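Local coordinates for ornithine carbamoyltransferase (Giardia intestinalis, PDB 3GRF), which probably catalyses transfer of the carbamoyl group between carbamoyl phosphate and ornithine to form or break down citrulline, as other ornithine carbamoyltransferases do, at residues K53-T58 with T105-T110; R59-T64 with G308-S313. All blocks are in the same frame, centred on the assembly; numbering follows the deposited sequence.

From the N terminus, strand 46-51 ends in the turn that carries Lys53 to Ser55, and helix 56-69 begins directly after it. Contact 1 closes a loop of 46 residues when strand 103-107 brings Arg107 up to that turn. The first segment of contact 2, 59-64, follows directly on 53-58 in helix 56-69, and 243 residues separate it from 308-313. The two closures therefore cross. Contact 1 joins neighbouring strand ends of the carbamoyl phosphate domain, while contact 2 ties that domain to the last helix, 303-322. Helix 56-69 serves both: Thr58 OG1 and Arg310 NH2, 2.9 Å apart in a probable hydrogen bond, link them, and Leu62 CD2 packs 3.6 Å from Thr105 OG1.

Contact 1: residues K53-T58 with T105-T110; sequences KPSLRT and TARLAT
Arg107 reaches from the end of its strand into the turn before helix 56-69, and its NH1 comes 3.2 Å from Ser55 CB, which lies at the guanidinium edge near its plane. Lys53 O sits over one face of the Arg107 guanidinium, 3.5 Å from its NH1. The Arg107 chain leaves with CG anti to the backbone N (chi1 -155°) and then bends at chi2, which brings the guanidinium to the turn. Ser55 OG turns to the helix instead, accepting from Thr58 N at 3.1 Å with an N-H...O angle of 159°, an N-cap bond that fixes the hydroxyl. The Lys53 chain runs out extended, and its last torsion swings NZ to donate to Pro54 O at 3.1 Å, with a C=O...N angle of 161°. Lys53 NZ stands 4.5 Å from Arg107 NH2, and two positive groups this close fit a pocket made for an anion, probably carbamoyl phosphate. Arg107 rests on Phe51 and Leu129, and Tyr76 of the second subunit packs against Pro54 and Leu56. The two segments continue from adjacent parallel strands and lead to helices 56-69 and 111-120. Ser-Leu-Arg-Thr matches the Ser-x-Arg-Thr motif, consistent with the carbamoyl phosphate site of this family.

Contact 2: residues R59-T64 with G308-S313; sequences RVSLET and GNRLHS
Three groups surround Ser61 OG: it accepts from a water at 2.9 Å and shares its single O-H between carbonyls of the preceding turn, mainly that of Arg57 and less that of Thr58. The same water accepts from Arg310 NH2 at 3.1 Å, bridging the two helices, while that nitrogen also bonds to Thr58 OG1. Beside this polar link Ser61 CB lies against the Arg310 main chain, 3.6 Å from Arg310 C and 3.7 Å from Arg310 CB, and the CA atoms of Ser61 and Leu311 are 4.4 Å apart. The Arg310 chain is bent at chi2 and chi3 (-59° and -67°), which curls the guanidinium back toward the start of helix 56-69. On the other flank Leu311 CD1 meets Thr64 CG2 at 3.7 Å, the two side chains crossing at about a right angle. Thr64 OG1 turns back to Val60 O at 2.6 Å, and the methyl is left to face the leucine. Leu311 also touches Ala65 and Arg68, and Met100 of the second subunit packs on Thr64 and Arg310. The local axes of 59-64 and 308-313 pass 8.2 Å apart at 35°. The buried helix pair joins the carbamoyl phosphate domain to the C-terminal helix, the interdomain packing found in transcarbamoylases.

Contact 1: residues K53-T58 with T105-T110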
loop_
_atom_site.group_PDB
_atom_site.type_symbol
_atom_site.label_atom_id
_atom_site.label_comp_id
_atom_site.label_asym_id
_atom_site.label_seq_id
_atom_site.Cartn_x
_atom_site.Cartn_y
_atom_site.Cartn_z
ATOM N N LYS A 53 3.160 8.275 -12.425
ATOM C CA LYS A 53 1.966 7.917 -13.186
ATOM C C LYS A 53 1.810 6.394 -13.079
ATOM O O LYS A 53 2.779 5.637 -13.207
ATOM C CB LYS A 53 2.076 8.443 -14.633
ATOM C CG LYS A 53 1.563 7.495 -15.692
ATOM C CD LYS A 53 1.360 8.187 -17.028
ATOM C CE LYS A 53 0.777 7.234 -18.057
ATOM N NZ LYS A 53 0.085 6.082 -17.419
ATOM N N PRO A 54 0.530 5.957 -12.852
ATOM C CA PRO A 54 0.212 4.533 -12.695
ATOM C C PRO A 54 0.556 3.683 -13.923
ATOM O O PRO A 54 0.405 4.109 -15.068
ATOM C CB PRO A 54 -1.322 4.482 -12.509
ATOM C CG PRO A 54 -1.701 5.807 -11.964
ATOM C CD PRO A 54 -0.446 6.640 -11.967
ATOM N N SER A 55 1.021 2.460 -13.622
ATOM C CA SER A 55 1.081 1.430 -14.630
ATOM C C SER A 55 0.705 0.208 -13.855
ATOM O O SER A 55 1.453 -0.224 -12.971
ATOM C CB SER A 55 2.497 1.240 -15.195
ATOM O OG SER A 55 2.638 -0.022 -15.876
ATOM N N LEU A 56 -0.451 -0.337 -14.195
ATOM C CA LEU A 56 -0.958 -1.524 -13.570
ATOM C C LEU A 56 0.096 -2.595 -13.657
ATOM O O LEU A 56 0.436 -3.191 -12.655
ATOM C CB LEU A 56 -2.232 -1.990 -14.284
ATOM C CG LEU A 56 -2.870 -3.220 -13.626
ATOM C CD1 LEU A 56 -4.263 -2.899 -13.140
ATOM C CD2 LEU A 56 -2.858 -4.365 -14.595
ATOM N N ARG A 57 0.600 -2.840 -14.869
ATOM C CA ARG A 57 1.641 -3.842 -15.128
ATOM C C ARG A 57 2.837 -3.672 -14.220
ATOM O O ARG A 57 3.300 -4.628 -13.608
ATOM C CB ARG A 57 2.147 -3.765 -16.571
ATOM C CG ARG A 57 1.497 -4.734 -17.527
ATOM C CD ARG A 57 1.560 -4.094 -18.911
ATOM N NE ARG A 57 0.232 -3.743 -19.366
ATOM C CZ ARG A 57 -0.480 -2.692 -18.953
ATOM N NH1 ARG A 57 -0.016 -1.845 -18.041
ATOM N NH2 ARG A 57 -1.693 -2.503 -19.449
ATOM N N THR A 58 3.355 -2.442 -14.161
ATOM C CA THR A 58 4.597 -2.210 -13.425
ATOM C C THR A 58 4.306 -2.346 -11.933
ATOM O O THR A 58 5.003 -3.063 -11.234
ATOM C CB THR A 58 5.288 -0.879 -13.829
ATOM O OG1 THR A 58 5.635 -0.953 -15.219
ATOM C CG2 THR A 58 6.564 -0.626 -13.026
ATOM N N THR A 105 12.660 1.459 -6.983
ATOM C CA THR A 105 12.353 1.561 -8.404
ATOM C C THR A 105 11.600 2.878 -8.500
ATOM O O THR A 105 10.988 3.300 -7.523
ATOM C CB THR A 105 11.372 0.450 -8.875
ATOM O OG1 THR A 105 10.227 0.511 -8.046
ATOM C CG2 THR A 105 11.970 -0.964 -8.789
ATOM N N ALA A 106 11.647 3.533 -9.654
ATOM C CA ALA A 106 10.938 4.799 -9.821
ATOM C C ALA A 106 10.524 4.916 -11.260
ATOM O O ALA A 106 11.264 4.535 -12.170
ATOM C CB ALA A 106 11.819 5.983 -9.437
ATOM N N ARG A 107 9.320 5.413 -11.455
ATOM C CA ARG A 107 8.733 5.633 -12.758
ATOM C C ARG A 107 8.565 7.122 -12.864
ATOM O O ARG A 107 7.540 7.642 -12.418
ATOM C CB ARG A 107 7.408 4.886 -12.892
ATOM C CG ARG A 107 7.008 4.534 -14.326
ATOM C CD ARG A 107 6.452 5.760 -15.047
ATOM N NE ARG A 107 5.661 5.429 -16.245
ATOM C CZ ARG A 107 4.828 4.386 -16.352
ATOM N NH1 ARG A 107 4.663 3.547 -15.335
ATOM N NH2 ARG A 107 4.176 4.186 -17.493
ATOM N N LEU A 108 9.538 7.829 -13.437
ATOM C CA LEU A 108 9.506 9.293 -13.467
ATOM C C LEU A 108 9.519 9.777 -14.919
ATOM O O LEU A 108 9.999 9.070 -15.818
ATOM C CB LEU A 108 10.674 9.875 -12.633
ATOM C CG LEU A 108 10.861 9.314 -11.205
ATOM C CD1 LEU A 108 12.270 9.510 -10.637
ATOM C CD2 LEU A 108 9.802 9.832 -10.227
ATOM N N ALA A 109 8.965 10.967 -15.150
ATOM C CA ALA A 109 8.850 11.532 -16.500
ATOM C C ALA A 109 10.151 11.394 -17.322
ATOM O O ALA A 109 10.185 10.627 -18.301
ATOM C CB ALA A 109 8.380 12.977 -16.442
ATOM N N THR A 110 11.215 12.095 -16.899
ATOM C CA THR A 110 12.451 12.200 -17.685
ATOM C C THR A 110 13.606 11.395 -17.109
ATOM O O THR A 110 13.649 11.127 -15.907
ATOM C CB THR A 110 12.935 13.647 -17.797
ATOM O OG1 THR A 110 13.199 14.160 -16.481
ATOM C CG2 THR A 110 11.900 14.519 -18.547
#

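Contact 2: residues R59-T64 with G308-S313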
loop_
_atom_site.group_PDB
_atom_site.type_symbol
_atom_site.label_atom_id
_atom_site.label_comp_id
_atom_site.label_asym_id
_atom_site.label_seq_id
_atom_site.Cartn_x
_atom_site.Cartn_y
_atom_site.Cartn_z
ATOM N N ARG A 59 3.248 -1.705 -11.462
ATOM C CA ARG A 59 2.934 -1.732 -10.057
ATOM C C ARG A 59 2.600 -3.124 -9.538
ATOM O O ARG A 59 3.078 -3.528 -8.473
ATOM C CB ARG A 59 1.771 -0.812 -9.740
ATOM C CG ARG A 59 1.923 -0.195 -8.378
ATOM C CD ARG A 59 0.942 -0.765 -7.401
ATOM N NE ARG A 59 -0.199 0.114 -7.352
ATOM C CZ ARG A 59 -0.926 0.367 -6.272
ATOM N NH1 ARG A 59 -0.642 -0.179 -5.094
ATOM N NH2 ARG A 59 -1.950 1.192 -6.401
ATOM N N VAL A 60 1.774 -3.861 -10.265
ATOM C CA VAL A 60 1.334 -5.171 -9.743
ATOM C C VAL A 60 2.503 -6.136 -9.768
ATOM O O VAL A 60 2.625 -6.999 -8.889
ATOM C CB VAL A 60 0.108 -5.746 -10.550
ATOM C CG1 VAL A 60 -0.040 -7.269 -10.415
ATOM C CG2 VAL A 60 -1.182 -5.066 -10.149
ATOM N N SER A 61 3.345 -6.054 -10.797
ATOM C CA SER A 61 4.438 -7.049 -10.915
ATOM C C SER A 61 5.491 -6.820 -9.822
ATOM O O SER A 61 6.058 -7.766 -9.272
ATOM C CB SER A 61 5.093 -7.036 -12.320
ATOM O OG SER A 61 5.652 -5.777 -12.626
ATOM N N LEU A 62 5.741 -5.547 -9.533
ATOM C CA LEU A 62 6.700 -5.094 -8.514
ATOM C C LEU A 62 6.263 -5.479 -7.105
ATOM O O LEU A 62 7.049 -6.049 -6.344
ATOM C CB LEU A 62 6.829 -3.548 -8.610
ATOM C CG LEU A 62 8.123 -2.969 -9.185
ATOM C CD1 LEU A 62 8.942 -3.971 -9.977
ATOM C CD2 LEU A 62 7.966 -1.649 -9.916
ATOM N N GLU A 63 4.998 -5.173 -6.774
ATOM C CA GLU A 63 4.435 -5.390 -5.459
ATOM C C GLU A 63 4.301 -6.925 -5.219
ATOM O O GLU A 63 4.636 -7.436 -4.151
ATOM C CB GLU A 63 3.073 -4.647 -5.343
ATOM C CG GLU A 63 2.962 -3.768 -4.077
ATOM C CD GLU A 63 1.792 -2.804 -4.041
ATOM O OE1 GLU A 63 1.587 -2.019 -5.021
ATOM O OE2 GLU A 63 1.099 -2.785 -3.005
ATOM N N THR A 64 3.841 -7.647 -6.242
ATOM C CA THR A 64 3.723 -9.100 -6.201
ATOM C C THR A 64 5.088 -9.778 -6.127
ATOM O O THR A 64 5.244 -10.791 -5.402
ATOM C CB THR A 64 2.917 -9.614 -7.429
ATOM O OG1 THR A 64 1.679 -8.951 -7.446
ATOM C CG2 THR A 64 2.601 -11.149 -7.303
ATOM N N GLY A 308 2.461 -11.151 -18.072
ATOM C CA GLY A 308 2.592 -11.896 -16.838
ATOM C C GLY A 308 4.028 -12.122 -16.420
ATOM O O GLY A 308 4.322 -12.246 -15.204
ATOM N N ASN A 309 4.915 -12.205 -17.422
ATOM C CA ASN A 309 6.364 -12.419 -17.210
ATOM C C ASN A 309 7.063 -11.185 -16.622
ATOM O O ASN A 309 8.202 -11.264 -16.160
ATOM C CB ASN A 309 7.060 -12.850 -18.522
ATOM C CG ASN A 309 6.829 -14.323 -18.843
ATOM O OD1 ASN A 309 6.622 -15.152 -17.948
ATOM N ND2 ASN A 309 6.895 -14.667 -20.116
ATOM N N ARG A 310 6.373 -10.048 -16.584
ATOM C CA ARG A 310 6.824 -8.891 -15.822
ATOM C C ARG A 310 7.083 -9.287 -14.391
ATOM O O ARG A 310 8.054 -8.819 -13.783
ATOM C CB ARG A 310 5.822 -7.715 -15.867
ATOM C CG ARG A 310 5.748 -6.974 -17.227
ATOM C CD ARG A 310 7.131 -6.396 -17.629
ATOM N NE ARG A 310 7.486 -5.327 -16.685
ATOM C CZ ARG A 310 6.983 -4.082 -16.691
ATOM N NH1 ARG A 310 6.156 -3.676 -17.651
ATOM N NH2 ARG A 310 7.325 -3.225 -15.739
ATOM N N LEU A 311 6.254 -10.194 -13.880
ATOM C CA LEU A 311 6.340 -10.648 -12.490
ATOM C C LEU A 311 7.672 -11.345 -12.247
ATOM O O LEU A 311 8.452 -10.948 -11.400
ATOM C CB LEU A 311 5.130 -11.553 -12.098
ATOM C CG LEU A 311 5.297 -12.358 -10.766
ATOM C CD1 LEU A 311 5.532 -11.453 -9.533
ATOM C CD2 LEU A 311 4.242 -13.376 -10.502
ATOM N N HIS A 312 7.896 -12.434 -12.964
ATOM C CA HIS A 312 9.086 -13.240 -12.731
ATOM C C HIS A 312 10.388 -12.513 -13.099
ATOM O O HIS A 312 11.408 -12.673 -12.462
ATOM C CB HIS A 312 8.940 -14.524 -13.551
ATOM C CG HIS A 312 7.585 -15.151 -13.433
ATOM N ND1 HIS A 312 7.102 -15.654 -12.244
ATOM C CD2 HIS A 312 6.593 -15.297 -14.339
ATOM C CE1 HIS A 312 5.886 -16.122 -12.438
ATOM N NE2 HIS A 312 5.557 -15.924 -13.705
ATOM N N SER A 313 10.372 -11.720 -14.161
ATOM C CA SER A 313 11.564 -10.898 -14.485
ATOM C C SER A 313 11.819 -9.787 -13.451
ATOM O O SER A 313 12.946 -9.325 -13.271
ATOM C CB SER A 313 11.391 -10.336 -15.870
ATOM O OG SER A 313 10.150 -9.651 -15.919
HETATM O O HOH W 1 8.308 -4.883 -13.309
#